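Long-range contact in arsenic responsive repressor ArsR (Corynebacterium glutamicum ATCC 13032, PDB 6J0E), which probably represses transcription of arsenic-resistance genes as a DNA-binding winged-helix dimer and releases the DNA when it binds As(III): residues T3-N11 and Q113-E121. Numbering follows the deposited sequence.
Sequences TLHTIQLAN and QIGSMELLE
H5 with L119 and I7 with M117 exchange paired backbone hydrogen bonds as the hydrogen-bonded pairs of an antiparallel sheet, two-stranded within the chain. T3 and E121 bond both ways at one end, while at the other L9 N reaches G115 O (3.0 Å) from above the carbonyl plane.

Among polar side chains, H5 and E121 meet diagonally: ND1 donates to OE2 at 2.7 Å, in the ring plane and on the oxygen's anti lone pair, with ring and carboxylate 45° apart. T6 and E118 lie side by side, OG1 to OE2 at a doubtfully short 2.5 Å. One water joins Q8 NE2 to S116 OG.

On the H5 face, I7 CG1 packs alongside M117 CG (3.7 Å); the I7 and L119 side chains cross at about a right angle, CD1 against CD2 (3.8 Å). I7 chi1 (55°) sets CG1 between backbone N and carbonyl carbon, leaning toward M117.

R109 of the second subunit hydrogen-bonds S116 OG and salt-bridges E118 OE2. Strand 116-125 follows helix 102-111; its L120 and E121 pair in parallel with a strand of that subunit, extending the sheet. G115, just before this strand, bonds C15 through the backbone about 5 Å from a bound arsenic.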
ATOM      1  N   THR B   3     -20.805   5.344  -3.239  1.00 20.98           N
ATOM      2  CA  THR B   3     -19.627   5.590  -4.114  1.00 23.17           C
ATOM      3  C   THR B   3     -18.296   5.403  -3.311  1.00 21.62           C
ATOM      4  O   THR B   3     -18.222   5.863  -2.187  1.00 18.96           O
ATOM      5  CB  THR B   3     -19.765   6.984  -4.791  1.00 29.65           C
ATOM      6  OG1 THR B   3     -18.663   7.189  -5.647  1.00 35.22           O
ATOM      7  CG2 THR B   3     -19.912   8.183  -3.761  1.00 28.76           C
ATOM      8  N   LEU B   4     -17.272   4.750  -3.889  1.00 18.86           N
ATOM      9  CA  LEU B   4     -15.965   4.735  -3.221  1.00 17.61           C
ATOM     10  C   LEU B   4     -15.330   6.096  -3.155  1.00 16.68           C
ATOM     11  O   LEU B   4     -15.288   6.822  -4.083  1.00 19.62           O
ATOM     12  CB  LEU B   4     -14.980   3.771  -3.917  1.00 19.59           C
ATOM     13  CG  LEU B   4     -13.684   3.493  -3.153  1.00 22.10           C
ATOM     14  CD1 LEU B   4     -13.885   2.725  -1.887  1.00 20.14           C
ATOM     15  CD2 LEU B   4     -12.695   2.775  -4.079  1.00 22.74           C
ATOM     16  N   HIS B   5     -14.701   6.431  -2.029  1.00 14.68           N
ATOM     17  CA  HIS B   5     -14.153   7.840  -1.898  1.00 16.88           C
ATOM     18  C   HIS B   5     -12.877   7.720  -1.066  1.00 12.48           C
ATOM     19  O   HIS B   5     -12.880   7.041  -0.030  1.00 11.17           O
ATOM     20  CB  HIS B   5     -15.147   8.714  -1.149  1.00 17.56           C
ATOM     21  CG  HIS B   5     -14.776  10.156  -1.011  1.00 22.30           C
ATOM     22  ND1 HIS B   5     -15.194  10.930   0.064  1.00 24.85           N
ATOM     23  CD2 HIS B   5     -13.999  10.970  -1.785  1.00 24.95           C
ATOM     24  CE1 HIS B   5     -14.695  12.155  -0.062  1.00 25.59           C
ATOM     25  NE2 HIS B   5     -13.944  12.202  -1.157  1.00 22.47           N
ATOM     26  N   THR B   6     -11.772   8.245  -1.546  1.00 12.83           N
ATOM     27  CA  THR B   6     -10.652   8.423  -0.619  1.00 11.74           C
ATOM     28  C   THR B   6     -10.818   9.729   0.084  1.00 11.81           C
ATOM     29  O   THR B   6     -10.896  10.756  -0.568  1.00 15.71           O
ATOM     30  CB  THR B   6      -9.309   8.347  -1.430  1.00 10.04           C
ATOM     31  OG1 THR B   6      -9.121   7.086  -1.999  1.00 11.44           O
ATOM     32  CG2 THR B   6      -8.097   8.730  -0.470  1.00  9.85           C
ATOM     33  N   ILE B   7     -10.842   9.725   1.379  1.00 11.49           N
ATOM     34  CA  ILE B   7     -11.093  10.887   2.214  1.00 14.44           C
ATOM     35  C   ILE B   7      -9.783  11.250   2.888  1.00 15.06           C
ATOM     36  O   ILE B   7      -9.008  10.313   3.253  1.00 13.01           O
ATOM     37  CB  ILE B   7     -12.124  10.610   3.284  1.00 16.27           C
ATOM     38  CG1 ILE B   7     -11.840   9.412   4.207  1.00 19.92           C
ATOM     39  CG2 ILE B   7     -13.483  10.418   2.582  1.00 20.49           C
ATOM     40  CD1 ILE B   7     -12.612   9.504   5.527  1.00 21.10           C
ATOM     41  N   GLN B   8      -9.550  12.539   3.131  1.00 16.66           N
ATOM     42  CA  GLN B   8      -8.427  13.006   4.000  1.00 16.15           C
ATOM     43  C   GLN B   8      -8.782  12.893   5.465  1.00 14.23           C
ATOM     44  O   GLN B   8      -9.926  13.243   5.911  1.00 17.46           O
ATOM     45  CB  GLN B   8      -8.044  14.474   3.707  1.00 19.07           C
ATOM     46  CG  GLN B   8      -7.697  14.590   2.248  1.00 22.95           C
ATOM     47  CD  GLN B   8      -6.443  13.838   1.915  1.00 22.45           C
ATOM     48  OE1 GLN B   8      -5.468  13.986   2.581  1.00 31.29           O
ATOM     49  NE2 GLN B   8      -6.488  13.008   0.902  1.00 21.86           N
ATOM     50  N   LEU B   9      -7.845  12.494   6.297  1.00 11.54           N
ATOM     51  CA  LEU B   9      -8.055  12.320   7.696  1.00 13.65           C
ATOM     52  C   LEU B   9      -7.353  13.472   8.512  1.00 19.84           C
ATOM     53  O   LEU B   9      -6.212  13.328   9.048  1.00 19.68           O
ATOM     54  CB  LEU B   9      -7.636  10.953   8.166  1.00 14.48           C
ATOM     55  CG  LEU B   9      -8.490   9.819   7.656  1.00 17.56           C
ATOM     56  CD1 LEU B   9      -7.743   8.554   7.964  1.00 18.76           C
ATOM     57  CD2 LEU B   9      -9.853   9.816   8.293  1.00 16.66           C
ATOM     58  N   ALA B  10      -8.063  14.584   8.559  1.00 16.94           N
ATOM     59  CA  ALA B  10      -7.514  15.843   9.021  1.00 20.89           C
ATOM     60  C   ALA B  10      -7.371  15.989  10.544  1.00 18.66           C
ATOM     61  O   ALA B  10      -6.908  17.023  11.024  1.00 21.17           O
ATOM     62  CB  ALA B  10      -8.306  16.952   8.429  1.00 23.33           C
ATOM     63  N   ASN B  11      -7.827  15.024  11.345  1.00 14.77           N
ATOM     64  CA  ASN B  11      -7.604  15.040  12.763  1.00 16.39           C
ATOM     65  C   ASN B  11      -6.287  14.271  12.943  1.00 16.32           C
ATOM     66  O   ASN B  11      -6.231  13.136  12.513  1.00 15.63           O
ATOM     67  CB  ASN B  11      -8.750  14.322  13.525  1.00 17.12           C
ATOM     68  CG  ASN B  11      -8.610  14.439  15.028  1.00 19.91           C
ATOM     69  OD1 ASN B  11      -7.554  14.825  15.507  1.00 28.48           O
ATOM     70  ND2 ASN B  11      -9.721  14.264  15.791  1.00 20.17           N
ATOM     71  N   GLN B 113      -2.027   3.395   5.191  0.58  5.54           N
ATOM     72  CA  GLN B 113      -3.148   4.249   5.486  0.58  6.52           C
ATOM     73  C   GLN B 113      -2.562   5.498   6.222  0.58  7.10           C
ATOM     74  O   GLN B 113      -2.605   5.584   7.402  0.58  7.21           O
ATOM     75  CB  GLN B 113      -4.143   3.475   6.295  0.58  6.89           C
ATOM     76  CG  GLN B 113      -5.440   4.271   6.608  0.58  6.33           C
ATOM     77  CD  GLN B 113      -5.268   5.338   7.694  0.58  6.95           C
ATOM     78  OE1 GLN B 113      -5.017   5.024   8.941  0.58  7.36           O
ATOM     79  NE2 GLN B 113      -5.455   6.632   7.261  0.58  5.93           N
ATOM     80  N   ILE B 114      -1.974   6.382   5.416  1.00  6.17           N
ATOM     81  CA  ILE B 114      -1.194   7.513   5.862  1.00  7.38           C
ATOM     82  C   ILE B 114      -1.897   8.832   5.433  1.00  7.79           C
ATOM     83  O   ILE B 114      -1.745   9.279   4.324  1.00  6.60           O
ATOM     84  CB  ILE B 114       0.218   7.480   5.148  1.00  7.51           C
ATOM     85  CG1 ILE B 114       0.894   6.133   5.432  1.00  8.04           C
ATOM     86  CG2 ILE B 114       1.071   8.674   5.682  1.00  7.02           C
ATOM     87  CD1 ILE B 114       1.248   5.952   6.817  1.00  7.56           C
ATOM     88  N   GLY B 115      -2.784   9.262   6.275  1.00  7.61           N
ATOM     89  CA  GLY B 115      -3.457  10.586   6.077  1.00  8.18           C
ATOM     90  C   GLY B 115      -4.736  10.497   5.242  1.00 10.15           C
ATOM     91  O   GLY B 115      -5.355  11.504   5.062  1.00  7.39           O
ATOM     92  N   SER B 116      -5.140   9.325   4.815  1.00  8.81           N
ATOM     93  CA  SER B 116      -6.342   9.182   3.953  0.85  9.26           C
ATOM     94  C   SER B 116      -6.706   7.716   4.009  1.00  7.99           C
ATOM     95  O   SER B 116      -5.896   6.846   4.434  1.00  5.13           O
ATOM     96  CB  SER B 116      -6.133   9.667   2.539  0.85  8.32           C
ATOM     97  OG  SER B 116      -5.309   8.872   1.638  0.85  6.88           O
ATOM     98  N   MET B 117      -7.955   7.429   3.648  1.00  7.58           N
ATOM     99  CA  MET B 117      -8.476   6.102   3.683  1.00  9.07           C
ATOM    100  C   MET B 117      -9.635   6.044   2.677  1.00  8.73           C
ATOM    101  O   MET B 117     -10.166   7.066   2.372  1.00  8.50           O
ATOM    102  CB  MET B 117      -8.963   5.705   5.076  1.00 11.46           C
ATOM    103  CG  MET B 117     -10.093   6.508   5.630  1.00 17.22           C
ATOM    104  SD  MET B 117     -10.735   5.891   7.185  1.00 22.73           S
ATOM    105  CE  MET B 117     -11.521   4.336   6.825  1.00 21.71           C
ATOM    106  N   GLU B 118      -9.966   4.826   2.305  1.00  7.97           N
ATOM    107  CA  GLU B 118     -11.117   4.518   1.368  1.00 10.36           C
ATOM    108  C   GLU B 118     -12.257   4.100   2.151  1.00 12.85           C
ATOM    109  O   GLU B 118     -12.179   3.089   2.877  1.00 17.59           O
ATOM    110  CB  GLU B 118     -10.635   3.492   0.252  1.00 13.30           C
ATOM    111  CG  GLU B 118      -9.820   4.110  -0.803  1.00 13.91           C
ATOM    112  CD  GLU B 118      -8.372   4.513  -0.285  1.00 12.16           C
ATOM    113  OE1 GLU B 118      -7.880   3.417   0.426  1.00 12.35           O
ATOM    114  OE2 GLU B 118      -7.942   5.579  -0.401  1.00 13.54           O
ATOM    115  N   LEU B 119     -13.423   4.701   1.851  1.00  9.04           N
ATOM    116  CA  LEU B 119     -14.712   4.257   2.359  1.00 10.95           C
ATOM    117  C   LEU B 119     -15.747   4.513   1.281  1.00  9.95           C
ATOM    118  O   LEU B 119     -15.506   5.033   0.252  1.00  9.53           O
ATOM    119  CB  LEU B 119     -14.999   4.912   3.669  1.00 12.86           C
ATOM    120  CG  LEU B 119     -15.132   6.415   3.883  1.00 15.46           C
ATOM    121  CD1 LEU B 119     -16.348   6.924   3.254  1.00 21.87           C
ATOM    122  CD2 LEU B 119     -15.244   6.734   5.303  1.00 17.44           C
ATOM    123  N   LEU B 120     -16.937   4.014   1.550  1.00 11.47           N
ATOM    124  CA  LEU B 120     -18.129   4.217   0.656  1.00 11.76           C
ATOM    125  C   LEU B 120     -18.958   5.385   1.229  1.00 11.51           C
ATOM    126  O   LEU B 120     -19.064   5.529   2.413  1.00 10.39           O
ATOM    127  CB  LEU B 120     -18.979   2.972   0.619  1.00 13.76           C
ATOM    128  CG  LEU B 120     -18.330   1.714   0.053  1.00 16.30           C
ATOM    129  CD1 LEU B 120     -19.251   0.444   0.175  1.00 19.35           C
ATOM    130  CD2 LEU B 120     -17.933   1.934  -1.410  1.00 19.81           C
ATOM    131  N   GLU B 121     -19.360   6.271   0.348  1.00 12.08           N
ATOM    132  CA  GLU B 121     -20.207   7.400   0.685  1.00 13.81           C
ATOM    133  C   GLU B 121     -21.636   7.076   0.220  1.00 12.51           C
ATOM    134  O   GLU B 121     -21.825   6.638  -0.907  1.00 11.20           O
ATOM    135  CB  GLU B 121     -19.782   8.665  -0.017  1.00 15.15           C
ATOM    136  CG  GLU B 121     -18.330   9.237   0.258  1.00 16.88           C
ATOM    137  CD  GLU B 121     -18.183   9.908   1.598  1.00 17.72           C
ATOM    138  OE1 GLU B 121     -19.060   9.890   2.445  1.00 20.04           O
ATOM    139  OE2 GLU B 121     -17.112  10.421   1.904  1.00 20.57           O
TER
HETATM  140  O   HOH W   1      -4.921  10.926  -0.707  1.00 17.12           O